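Local atomic coordinates of PilY2 protein (PDB entry 3TDQ), a protein that probably takes part in the assembly of type 4 fimbriae (pili) in Pseudomonas aeruginosa, its exact molecular role being unsettled. Residues A[14-17]-A[22-25]; A[45-50]-A[67-72]. All coordinates share one frame; numbering follows the deposited sequence.

Overall arrangement
From the N terminus, the chain runs through the long strand 6-17, turns and comes back as strand 22-25, so contact 1 closes a beta hairpin. It then passes through strand 28-31 and the small pair 37-38 and 41-42 before reaching the loop 45-50. Contact 2 opens there and closes after strand 52-58, when strand 65-71 comes round to that loop. The two contacts follow in series, their centres about 10 Å apart. They meet where Val47 packs on Val16 and Val23 and Pro49 on Phe14 and Glu15, so the loop 45-50 bridges the hairpin and strand 65-71, an outermost strand of the antiparallel sheet within this chain.

Contact 1 of 2, residues A[14-17]-A[22-25]; sequences FEVQ and LVDI
A classic beta bulge sets two residues, Phe14 and Glu15, against the single Asp24 in an otherwise regular antiparallel hairpin. Two backbone bonds bracket it: Phe14 N gives its hydrogen to Asp24 O at 2.8 Å, and Asp24 N gives its own to Glu15 O at 2.9 Å. Beyond it Gln17 and Leu22 form a hydrogen-bonded pair joined twice. Gln17 N reaches Leu22 O at 2.8 Å, and the return bond from Leu22 N to Gln17 O is almost straight at the hydrogen (179°). Between that pair and the bulge, Val16 and Val23 make a non-hydrogen-bonded pair.

The side chain of Asp24 does most of the touching at the bulge. With CG anti to the backbone N (chi1 165°), its carboxylate lies alongside the other strand: OD1 comes within 3.7 Å of Phe14 CB, and OD2 within 4.1 Å of Glu15 CB. OD1 also takes a weak hydrogen bond from the backbone N of His27, whose ring meets that of Phe14. On the opposite face Val16 CG2 meets Val23 CG2 at 4.2 Å, the two side chains set at a slant. Val47 packs on both, while Ile66 and Val13 cover Val23 further.

The hairpin is thus two-sided: its valines turn to the apolar interior, while Glu15, Gln17, Asp24 and Leu22, which also packs on Trp63 and Arg31, share the other face. With strand 28-31 it forms a meander, in a sheet consistent with an OB-like fold. The carboxylates of Glu15 and Asp24 stay apart, OE2 to OD2 6.7 Å, which would limit their repulsion. Backbone bonds and valine packing join the strands.

Contact 2 of 2, residues A[45-50]-A[67-72]; sequences FQVKPG and TDIYIH
Ile71 reaches across from its strand to the loop 45-50 and lays its terminal methyl against the backbone of Gln46, with CD1 3.7 Å from Gln46 O. Its CG1 stands beside the backbone N (chi1 -60°), and the nearly extended second torsion (158°) carries CD1 outward to the loop. The same methyl touches Gln46 CB at 3.9 Å and Val47 CG1 at 4.0 Å, so it spans two successive loop residues.

Val47 receives two isoleucines on one branch, for its CG1 also meets Ile69 CD1 at 4.1 Å. Ile69 arrives by a different route: its CG1 is anti to the backbone N (chi1 -174°), yet both chains end in a methyl beside the valine. Gln46 touches through its CB; beyond this its chain bends and the amide leads away from the strand, passing close to a bound glycerol, probably from the crystallisation liquor.

Leu32 also packs on Val47, while Val53 and Tyr55 pack on Ile69. On the other side of the strand, Tyr70 OH is hydrogen-bonded to Glu8 OE2 of the second subunit, and Asp68 forms a salt bridge with Lys73 of that subunit. The loop lies over strand 65-71 at the edge of the probably OB-like sheet without a hydrogen bond to it, held by van der Waals packing of Ile69 and Ile71 on Val47 and on the backbone of Gln46, while the strand's alternate residues turn to the dimer partner.

Contact 1 of 2, residues A[14-17]-A[22-25]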
# COMPACT_ATOMS: atom_id res chain seq x y z
N PHE A 14 -12.19 12.43 -2.76
CA PHE A 14 -12.82 13.74 -2.93
C PHE A 14 -13.31 14.29 -1.58
O PHE A 14 -13.27 15.49 -1.36
CB PHE A 14 -13.99 13.65 -3.92
CG PHE A 14 -13.51 13.68 -5.36
CD1 PHE A 14 -12.95 12.55 -5.95
CD2 PHE A 14 -13.61 14.84 -6.13
CE1 PHE A 14 -12.48 12.58 -7.27
CE2 PHE A 14 -13.16 14.86 -7.45
CZ PHE A 14 -12.59 13.73 -8.00
N GLU A 15 -13.68 13.41 -0.66
CA GLU A 15 -14.16 13.77 0.68
C GLU A 15 -14.01 12.62 1.64
O GLU A 15 -13.97 11.46 1.23
CB GLU A 15 -15.65 14.20 0.67
CG GLU A 15 -15.92 15.67 0.38
CD GLU A 15 -15.08 16.71 1.11
OE1 GLU A 15 -14.76 16.52 2.31
OE2 GLU A 15 -14.74 17.73 0.46
N VAL A 16 -13.95 12.96 2.93
CA VAL A 16 -13.88 12.03 4.04
C VAL A 16 -14.88 12.49 5.09
O VAL A 16 -14.88 13.68 5.47
CB VAL A 16 -12.46 11.91 4.66
CG1 VAL A 16 -12.40 10.76 5.67
CG2 VAL A 16 -11.39 11.74 3.59
N GLN A 17 -15.72 11.57 5.56
CA GLN A 17 -16.68 11.87 6.62
C GLN A 17 -16.31 10.99 7.81
O GLN A 17 -16.77 9.85 7.89
CB GLN A 17 -18.12 11.63 6.13
CG GLN A 17 -19.09 12.57 6.78
CD GLN A 17 -20.22 12.94 5.86
OE1 GLN A 17 -21.16 12.17 5.70
NE2 GLN A 17 -20.23 14.17 5.39
N LEU A 22 -16.95 7.12 6.48
CA LEU A 22 -17.14 7.06 5.03
C LEU A 22 -16.06 7.82 4.31
O LEU A 22 -15.61 8.87 4.76
CB LEU A 22 -18.52 7.64 4.60
CG LEU A 22 -19.79 6.87 4.96
CD1 LEU A 22 -21.01 7.72 4.67
CD2 LEU A 22 -19.89 5.52 4.22
N VAL A 23 -15.68 7.29 3.16
CA VAL A 23 -14.71 7.90 2.28
C VAL A 23 -15.32 7.92 0.86
O VAL A 23 -15.95 6.95 0.41
CB VAL A 23 -13.30 7.25 2.35
CG1 VAL A 23 -13.28 5.84 1.74
CG2 VAL A 23 -12.25 8.13 1.69
N ASP A 24 -15.19 9.06 0.22
CA ASP A 24 -15.66 9.29 -1.14
C ASP A 24 -14.44 9.26 -2.06
O ASP A 24 -13.55 10.12 -1.97
CB ASP A 24 -16.42 10.64 -1.18
CG ASP A 24 -16.72 11.27 -2.51
OD1 ASP A 24 -16.27 10.73 -3.56
OD2 ASP A 24 -17.35 12.34 -2.52
N ILE A 25 -14.40 8.26 -2.94
CA ILE A 25 -13.34 8.04 -3.93
C ILE A 25 -13.99 8.05 -5.30
O ILE A 25 -14.84 7.20 -5.58
CB ILE A 25 -12.55 6.71 -3.66
CG1 ILE A 25 -11.92 6.71 -2.24
CG2 ILE A 25 -11.47 6.47 -4.74
CD1 ILE A 25 -11.44 5.33 -1.78

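Contact 2 of 2, residues A[45-50]-A[67-72]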
# COMPACT_ATOMS: atom_id res chain seq x y z
N PHE A 45 -8.19 8.78 9.22
CA PHE A 45 -7.66 10.09 9.60
C PHE A 45 -6.41 10.46 8.81
O PHE A 45 -5.92 11.58 8.96
CB PHE A 45 -7.39 10.14 11.11
CG PHE A 45 -8.68 10.03 11.89
CD1 PHE A 45 -9.46 11.16 12.13
CD2 PHE A 45 -9.12 8.81 12.39
CE1 PHE A 45 -10.67 11.06 12.84
CE2 PHE A 45 -10.33 8.70 13.08
CZ PHE A 45 -11.09 9.83 13.32
N GLN A 46 -5.93 9.57 7.92
CA GLN A 46 -4.76 9.82 7.07
C GLN A 46 -5.16 10.28 5.68
O GLN A 46 -4.49 11.16 5.11
CB GLN A 46 -3.89 8.55 6.97
CG GLN A 46 -3.28 8.12 8.30
CD GLN A 46 -2.47 9.20 8.98
OE1 GLN A 46 -1.38 9.58 8.53
NE2 GLN A 46 -2.94 9.65 10.13
N VAL A 47 -6.23 9.69 5.10
CA VAL A 47 -6.71 10.10 3.78
C VAL A 47 -7.32 11.50 3.87
O VAL A 47 -7.86 11.88 4.91
CB VAL A 47 -7.67 9.09 3.10
CG1 VAL A 47 -6.94 7.78 2.79
CG2 VAL A 47 -8.94 8.85 3.91
N LYS A 48 -7.15 12.29 2.81
CA LYS A 48 -7.67 13.66 2.74
C LYS A 48 -8.22 13.91 1.35
O LYS A 48 -7.78 13.23 0.43
CB LYS A 48 -6.51 14.69 3.01
CG LYS A 48 -5.76 14.57 4.34
CD LYS A 48 -6.59 15.03 5.53
CE LYS A 48 -5.91 14.71 6.84
NZ LYS A 48 -6.84 14.92 7.99
N PRO A 49 -9.06 14.95 1.13
CA PRO A 49 -9.42 15.31 -0.26
C PRO A 49 -8.14 15.57 -1.07
O PRO A 49 -7.24 16.25 -0.57
CB PRO A 49 -10.24 16.59 -0.09
CG PRO A 49 -10.78 16.51 1.32
CD PRO A 49 -9.67 15.88 2.10
N GLY A 50 -8.02 14.95 -2.23
CA GLY A 50 -6.83 15.06 -3.06
C GLY A 50 -5.89 13.87 -2.93
O GLY A 50 -4.99 13.74 -3.76
N THR A 67 -10.56 -2.48 3.71
CA THR A 67 -9.78 -3.08 4.80
C THR A 67 -8.29 -2.80 4.62
O THR A 67 -7.51 -3.09 5.52
CB THR A 67 -10.05 -4.60 4.91
OG1 THR A 67 -9.69 -5.21 3.67
CG2 THR A 67 -11.51 -4.91 5.25
N ASP A 68 -7.91 -2.21 3.47
CA ASP A 68 -6.50 -1.90 3.16
C ASP A 68 -6.44 -0.72 2.20
O ASP A 68 -7.07 -0.77 1.14
CB ASP A 68 -5.81 -3.15 2.52
CG ASP A 68 -4.28 -3.08 2.42
OD1 ASP A 68 -3.69 -2.10 2.90
OD2 ASP A 68 -3.68 -4.04 1.88
N ILE A 69 -5.75 0.36 2.59
CA ILE A 69 -5.67 1.52 1.69
C ILE A 69 -4.27 2.14 1.76
O ILE A 69 -3.72 2.33 2.85
CB ILE A 69 -6.82 2.54 1.94
CG1 ILE A 69 -6.83 3.69 0.89
CG2 ILE A 69 -6.85 3.04 3.41
CD1 ILE A 69 -8.23 4.47 0.79
N TYR A 70 -3.72 2.48 0.58
CA TYR A 70 -2.39 3.05 0.45
C TYR A 70 -2.45 4.41 -0.24
O TYR A 70 -3.07 4.54 -1.29
CB TYR A 70 -1.49 2.07 -0.34
CG TYR A 70 -0.11 2.60 -0.68
CD1 TYR A 70 0.96 2.44 0.20
CD2 TYR A 70 0.15 3.20 -1.92
CE1 TYR A 70 2.25 2.90 -0.13
CE2 TYR A 70 1.42 3.65 -2.25
CZ TYR A 70 2.47 3.51 -1.35
OH TYR A 70 3.72 4.00 -1.69
N ILE A 71 -1.79 5.41 0.34
CA ILE A 71 -1.73 6.75 -0.25
C ILE A 71 -0.47 6.84 -1.11
O ILE A 71 0.62 6.61 -0.61
CB ILE A 71 -1.79 7.86 0.85
CG1 ILE A 71 -3.11 7.76 1.68
CG2 ILE A 71 -1.61 9.26 0.23
CD1 ILE A 71 -3.04 8.43 3.12
N HIS A 72 -0.64 7.14 -2.40
CA HIS A 72 0.45 7.33 -3.35
C HIS A 72 1.15 8.64 -3.03
O HIS A 72 0.50 9.68 -2.89
CB HIS A 72 -0.07 7.30 -4.79
CG HIS A 72 -0.56 5.95 -5.19
ND1 HIS A 72 0.28 5.04 -5.81
CD2 HIS A 72 -1.74 5.35 -4.94
CE1 HIS A 72 -0.44 3.93 -5.97
NE2 HIS A 72 -1.67 4.08 -5.48